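Local coordinates for protein ionotropic glutamate receptor bacterial homologue (Nostoc punctiforme, PDB 2PYY) that binds L-glutamate as the ligand-binding core of a bacterial ionotropic glutamate receptor and so probably helps gate its channel, at residues I107-G120 with Y126-I140. Sequence-based numbering, arbitrary orientation.
Sequences IDDLPGKVVATTAG and YLREHHISVLEVPKI. With GLU (glutamic acid), chain E.
Val115 to Ala119 pair in parallel with Ser133 to Val137 through five backbone hydrogen bonds, from Val115 N to Ser133 O (2.9 Å) at one end to Ala119 N to Val137 O (2.9 Å) at the other, the strand axes 28° apart. On the helix-facing side, Val115 turns CG1 anti to its backbone N (chi1 180°), which lays it across Leu127, CG1 to CD1 3.7 Å, while its CG2 meets Ile132 CG2. Thr117 CG2 reaches Leu127 CD1 tip to tip at 4.1 Å. The helix between the strands thus covers this face, completing a beta-alpha-beta crossover in one of the two lobes that close on the glutamate in this periplasmic-binding-protein fold. Beyond strand 133-137, Val134 to Glu136 pair antiparallel with a neighbouring subunit, so the sheet continues across the interface. Glu136 OE2 forms a salt bridge with Arg128 NH1 (3.0 Å), whose hydrogen bond is weak, bent to 129°, and water 2 donates to Glu136 OE1. At the C-terminal end of strand 114-118, Thr118 OG1 donates to OE1 of the bound glutamate ligand (2.8 Å), whereas Thr118 CG2 lies alongside Ile140, 3.6 Å from Ile140 CA. A valine in place of Thr118 would probably leave the ligand's side-chain carboxylate without this hydroxyl donor.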
loop_
_atom_site.group_PDB
_atom_site.type_symbol
_atom_site.label_atom_id
_atom_site.label_comp_id
_atom_site.label_asym_id
_atom_site.label_seq_id
_atom_site.Cartn_x
_atom_site.Cartn_y
_atom_site.Cartn_z
ATOM N N ILE B 107 6.182 -1.666 -17.025
ATOM C CA ILE B 107 6.943 -1.016 -15.962
ATOM C C ILE B 107 8.352 -0.700 -16.430
ATOM O O ILE B 107 8.889 0.376 -16.154
ATOM C CB ILE B 107 7.065 -1.921 -14.745
ATOM C CG1 ILE B 107 5.895 -2.911 -14.721
ATOM C CG2 ILE B 107 7.104 -1.078 -13.486
ATOM C CD1 ILE B 107 6.048 -4.016 -13.685
ATOM N N ASP B 108 8.942 -1.655 -17.138
ATOM C CA ASP B 108 10.294 -1.525 -17.665
ATOM C C ASP B 108 10.466 -0.291 -18.525
ATOM O O ASP B 108 11.586 0.163 -18.733
ATOM C CB ASP B 108 10.653 -2.761 -18.492
ATOM C CG ASP B 108 10.747 -4.014 -17.654
ATOM O OD1 ASP B 108 10.971 -5.098 -18.236
ATOM O OD2 ASP B 108 10.600 -3.920 -16.415
ATOM N N ASP B 109 9.363 0.257 -19.021
ATOM C CA ASP B 109 9.443 1.436 -19.873
ATOM C C ASP B 109 9.139 2.744 -19.155
ATOM O O ASP B 109 8.961 3.768 -19.803
ATOM C CB ASP B 109 8.484 1.297 -21.052
ATOM C CG ASP B 109 8.702 0.025 -21.831
ATOM O OD1 ASP B 109 9.839 -0.195 -22.295
ATOM O OD2 ASP B 109 7.732 -0.748 -21.967
ATOM N N LEU B 110 9.083 2.717 -17.830
ATOM C CA LEU B 110 8.775 3.922 -17.077
ATOM C C LEU B 110 10.006 4.720 -16.663
ATOM O O LEU B 110 10.043 5.939 -16.841
ATOM C CB LEU B 110 7.947 3.570 -15.841
ATOM C CG LEU B 110 6.540 3.007 -16.090
ATOM C CD1 LEU B 110 5.852 2.754 -14.749
ATOM C CD2 LEU B 110 5.723 3.985 -16.923
ATOM N N PRO B 111 11.035 4.047 -16.108
ATOM C CA PRO B 111 12.246 4.761 -15.688
ATOM C C PRO B 111 12.767 5.667 -16.790
ATOM O O PRO B 111 12.977 5.223 -17.917
ATOM C CB PRO B 111 13.211 3.627 -15.356
ATOM C CG PRO B 111 12.295 2.574 -14.834
ATOM C CD PRO B 111 11.159 2.606 -15.824
ATOM N N GLY B 112 12.954 6.938 -16.461
ATOM C CA GLY B 112 13.444 7.892 -17.437
ATOM C C GLY B 112 12.299 8.621 -18.100
ATOM O O GLY B 112 12.504 9.412 -19.018
ATOM N N LYS B 113 11.084 8.346 -17.635
ATOM C CA LYS B 113 9.876 8.982 -18.163
ATOM C C LYS B 113 9.164 9.743 -17.039
ATOM O O LYS B 113 9.564 9.665 -15.879
ATOM C CB LYS B 113 8.922 7.919 -18.719
ATOM C CG LYS B 113 9.492 7.071 -19.837
ATOM C CD LYS B 113 9.714 7.888 -21.100
ATOM C CE LYS B 113 10.262 7.020 -22.217
ATOM N NZ LYS B 113 10.522 7.819 -23.451
ATOM N N VAL B 114 8.106 10.463 -17.401
ATOM C CA VAL B 114 7.298 11.235 -16.455
ATOM C C VAL B 114 5.878 10.667 -16.428
ATOM O O VAL B 114 5.174 10.687 -17.439
ATOM C CB VAL B 114 7.204 12.720 -16.863
ATOM C CG1 VAL B 114 6.232 13.446 -15.944
ATOM C CG2 VAL B 114 8.586 13.372 -16.792
ATOM N N VAL B 115 5.465 10.168 -15.267
ATOM C CA VAL B 115 4.139 9.579 -15.106
ATOM C C VAL B 115 3.230 10.405 -14.195
ATOM O O VAL B 115 3.600 10.717 -13.071
ATOM C CB VAL B 115 4.257 8.163 -14.532
ATOM C CG1 VAL B 115 2.876 7.557 -14.354
ATOM C CG2 VAL B 115 5.112 7.311 -15.456
ATOM N N ALA B 116 2.044 10.751 -14.687
ATOM C CA ALA B 116 1.089 11.538 -13.914
ATOM C C ALA B 116 0.127 10.664 -13.122
ATOM O O ALA B 116 -0.250 9.574 -13.556
ATOM C CB ALA B 116 0.307 12.450 -14.833
ATOM N N THR B 117 -0.257 11.151 -11.948
ATOM C CA THR B 117 -1.195 10.452 -11.084
ATOM C C THR B 117 -1.639 11.435 -10.000
ATOM O O THR B 117 -1.157 12.574 -9.944
ATOM C CB THR B 117 -0.548 9.186 -10.449
ATOM O OG1 THR B 117 -1.573 8.361 -9.880
ATOM C CG2 THR B 117 0.450 9.566 -9.364
ATOM N N THR B 118 -2.558 11.006 -9.145
ATOM C CA THR B 118 -3.044 11.880 -8.083
ATOM C C THR B 118 -2.060 11.978 -6.924
ATOM O O THR B 118 -1.376 11.016 -6.587
ATOM C CB THR B 118 -4.421 11.416 -7.530
ATOM O OG1 THR B 118 -4.312 10.093 -7.008
ATOM C CG2 THR B 118 -5.474 11.434 -8.629
ATOM N N ALA B 119 -1.987 13.163 -6.323
ATOM C CA ALA B 119 -1.108 13.392 -5.191
ATOM C C ALA B 119 -1.657 12.577 -4.016
ATOM O O ALA B 119 -2.872 12.519 -3.816
ATOM C CB ALA B 119 -1.081 14.897 -4.836
ATOM N N GLY B 120 -0.760 11.951 -3.255
ATOM C CA GLY B 120 -1.155 11.161 -2.099
ATOM C C GLY B 120 -1.757 9.799 -2.403
ATOM O O GLY B 120 -2.375 9.187 -1.532
ATOM N N TYR B 126 4.176 4.228 -5.282
ATOM C CA TYR B 126 4.809 3.204 -6.094
ATOM C C TYR B 126 5.823 3.822 -7.071
ATOM O O TYR B 126 6.976 3.379 -7.158
ATOM C CB TYR B 126 3.739 2.412 -6.850
ATOM C CG TYR B 126 4.284 1.414 -7.846
ATOM C CD1 TYR B 126 4.332 1.714 -9.211
ATOM C CD2 TYR B 126 4.716 0.156 -7.431
ATOM C CE1 TYR B 126 4.787 0.777 -10.137
ATOM C CE2 TYR B 126 5.172 -0.782 -8.347
ATOM C CZ TYR B 126 5.202 -0.469 -9.692
ATOM O OH TYR B 126 5.633 -1.406 -10.597
ATOM N N LEU B 127 5.403 4.854 -7.792
ATOM C CA LEU B 127 6.294 5.504 -8.738
ATOM C C LEU B 127 7.551 6.062 -8.073
ATOM O O LEU B 127 8.664 5.780 -8.517
ATOM C CB LEU B 127 5.561 6.621 -9.479
ATOM C CG LEU B 127 4.402 6.156 -10.358
ATOM C CD1 LEU B 127 3.565 7.355 -10.758
ATOM C CD2 LEU B 127 4.920 5.422 -11.593
ATOM N N ARG B 128 7.375 6.850 -7.013
ATOM C CA ARG B 128 8.512 7.446 -6.308
ATOM C C ARG B 128 9.494 6.384 -5.827
ATOM O O ARG B 128 10.701 6.484 -6.055
ATOM C CB ARG B 128 8.042 8.275 -5.103
ATOM C CG ARG B 128 7.134 9.437 -5.463
ATOM C CD ARG B 128 7.067 10.465 -4.345
ATOM N NE ARG B 128 6.589 9.903 -3.088
ATOM C CZ ARG B 128 5.317 9.640 -2.810
ATOM N NH1 ARG B 128 4.373 9.894 -3.702
ATOM N NH2 ARG B 128 4.992 9.103 -1.641
ATOM N N GLU B 129 8.969 5.368 -5.152
ATOM C CA GLU B 129 9.794 4.288 -4.636
ATOM C C GLU B 129 10.552 3.540 -5.730
ATOM O O GLU B 129 11.621 2.987 -5.477
ATOM C CB GLU B 129 8.934 3.322 -3.823
ATOM C CG GLU B 129 8.463 3.907 -2.497
ATOM C CD GLU B 129 7.488 2.995 -1.772
ATOM O OE1 GLU B 129 7.193 3.257 -0.584
ATOM O OE2 GLU B 129 7.015 2.018 -2.405
ATOM N N HIS B 130 10.009 3.534 -6.943
ATOM C CA HIS B 130 10.672 2.879 -8.063
ATOM C C HIS B 130 11.466 3.903 -8.861
ATOM O O HIS B 130 11.753 3.710 -10.040
ATOM C CB HIS B 130 9.654 2.189 -8.966
ATOM C CG HIS B 130 9.032 0.981 -8.341
ATOM N ND1 HIS B 130 8.998 -0.247 -8.965
ATOM C CD2 HIS B 130 8.456 0.805 -7.129
ATOM C CE1 HIS B 130 8.434 -1.131 -8.161
ATOM N NE2 HIS B 130 8.096 -0.518 -7.040
ATOM N N HIS B 131 11.796 5.006 -8.197
ATOM C CA HIS B 131 12.564 6.092 -8.783
ATOM C C HIS B 131 12.094 6.577 -10.146
ATOM O O HIS B 131 12.903 6.840 -11.026
ATOM C CB HIS B 131 14.044 5.696 -8.836
ATOM C CG HIS B 131 14.674 5.554 -7.484
ATOM N ND1 HIS B 131 14.386 4.509 -6.632
ATOM C CD2 HIS B 131 15.562 6.339 -6.826
ATOM C CE1 HIS B 131 15.066 4.656 -5.510
ATOM N NE2 HIS B 131 15.788 5.759 -5.601
ATOM N N ILE B 132 10.781 6.710 -10.308
ATOM C CA ILE B 132 10.197 7.200 -11.559
ATOM C C ILE B 132 9.714 8.635 -11.324
ATOM O O ILE B 132 9.107 8.926 -10.295
ATOM C CB ILE B 132 8.965 6.368 -11.977
ATOM C CG1 ILE B 132 9.319 4.877 -12.007
ATOM C CG2 ILE B 132 8.452 6.841 -13.329
ATOM C CD1 ILE B 132 10.422 4.541 -12.969
ATOM N N SER B 133 9.978 9.519 -12.283
ATOM C CA SER B 133 9.553 10.905 -12.191
ATOM C C SER B 133 8.034 10.930 -12.261
ATOM O O SER B 133 7.424 10.429 -13.213
ATOM C CB SER B 133 10.152 11.735 -13.328
ATOM O OG SER B 133 11.550 11.914 -13.135
ATOM N N VAL B 134 7.426 11.513 -11.239
ATOM C CA VAL B 134 5.976 11.565 -11.150
ATOM C C VAL B 134 5.390 12.961 -10.996
ATOM O O VAL B 134 5.836 13.766 -10.176
ATOM C CB VAL B 134 5.487 10.695 -9.972
ATOM C CG1 VAL B 134 6.209 11.110 -8.694
ATOM C CG2 VAL B 134 3.970 10.837 -9.800
ATOM N N LEU B 135 4.365 13.214 -11.797
ATOM C CA LEU B 135 3.643 14.472 -11.794
ATOM C C LEU B 135 2.405 14.260 -10.933
ATOM O O LEU B 135 1.381 13.775 -11.409
ATOM C CB LEU B 135 3.230 14.837 -13.215
ATOM C CG LEU B 135 2.421 16.112 -13.327
ATOM C CD1 LEU B 135 3.300 17.306 -12.987
ATOM C CD2 LEU B 135 1.862 16.253 -14.737
ATOM N N GLU B 136 2.522 14.603 -9.656
ATOM C CA GLU B 136 1.429 14.453 -8.713
ATOM C C GLU B 136 0.493 15.656 -8.804
ATOM O O GLU B 136 0.839 16.775 -8.392
ATOM C CB GLU B 136 1.976 14.302 -7.288
ATOM C CG GLU B 136 2.769 13.016 -7.071
ATOM C CD GLU B 136 3.162 12.786 -5.615
ATOM O OE1 GLU B 136 2.296 12.926 -4.729
ATOM O OE2 GLU B 136 4.334 12.446 -5.356
ATOM N N VAL B 137 -0.695 15.422 -9.355
ATOM C CA VAL B 137 -1.687 16.482 -9.512
ATOM C C VAL B 137 -2.731 16.427 -8.406
ATOM O O VAL B 137 -3.014 15.368 -7.868
ATOM C CB VAL B 137 -2.383 16.386 -10.879
ATOM C CG1 VAL B 137 -1.371 16.672 -11.986
ATOM C CG2 VAL B 137 -3.000 15.014 -11.068
ATOM N N PRO B 138 -3.322 17.574 -8.057
ATOM C CA PRO B 138 -4.331 17.641 -7.002
ATOM C C PRO B 138 -5.712 17.165 -7.420
ATOM O O PRO B 138 -6.582 16.957 -6.581
ATOM C CB PRO B 138 -4.322 19.118 -6.628
ATOM C CG PRO B 138 -4.153 19.769 -7.981
ATOM C CD PRO B 138 -3.044 18.914 -8.605
ATOM N N LYS B 139 -5.906 16.974 -8.721
ATOM C CA LYS B 139 -7.204 16.544 -9.266
ATOM C C LYS B 139 -7.016 15.403 -10.258
ATOM O O LYS B 139 -6.217 15.507 -11.191
ATOM C CB LYS B 139 -7.872 17.721 -9.994
ATOM C CG LYS B 139 -8.801 18.595 -9.176
ATOM C CD LYS B 139 -10.234 18.072 -9.264
ATOM C CE LYS B 139 -11.274 19.056 -8.704
ATOM N NZ LYS B 139 -12.684 18.549 -8.917
ATOM N N ILE B 140 -7.762 14.323 -10.070
ATOM C CA ILE B 140 -7.652 13.175 -10.965
ATOM C C ILE B 140 -7.789 13.589 -12.436
ATOM O O ILE B 140 -7.046 13.122 -13.298
ATOM C CB ILE B 140 -8.732 12.121 -10.666
ATOM C CG1 ILE B 140 -8.817 11.134 -11.841
ATOM C CG2 ILE B 140 -10.070 12.808 -10.400
ATOM C CD1 ILE B 140 -9.834 10.061 -11.660
HETATM N N GLU E . -6.697 3.538 -4.483
HETATM C CA GLU E . -5.928 4.813 -4.389
HETATM C C GLU E . -5.408 4.999 -2.966
HETATM O O GLU E . -6.035 4.443 -2.040
HETATM C CB GLU E . -6.823 5.998 -4.756
HETATM C CG GLU E . -6.094 7.336 -4.808
HETATM C CD GLU E . -7.033 8.516 -5.024
HETATM O OE1 GLU E . -6.538 9.629 -5.295
HETATM O OE2 GLU E . -8.264 8.328 -4.915
HETATM O OXT GLU E . -4.389 5.697 -2.790
HETATM O O HOH W 1 11.629 8.416 -14.470
HETATM O O HOH W 2 2.197 12.197 -2.171
#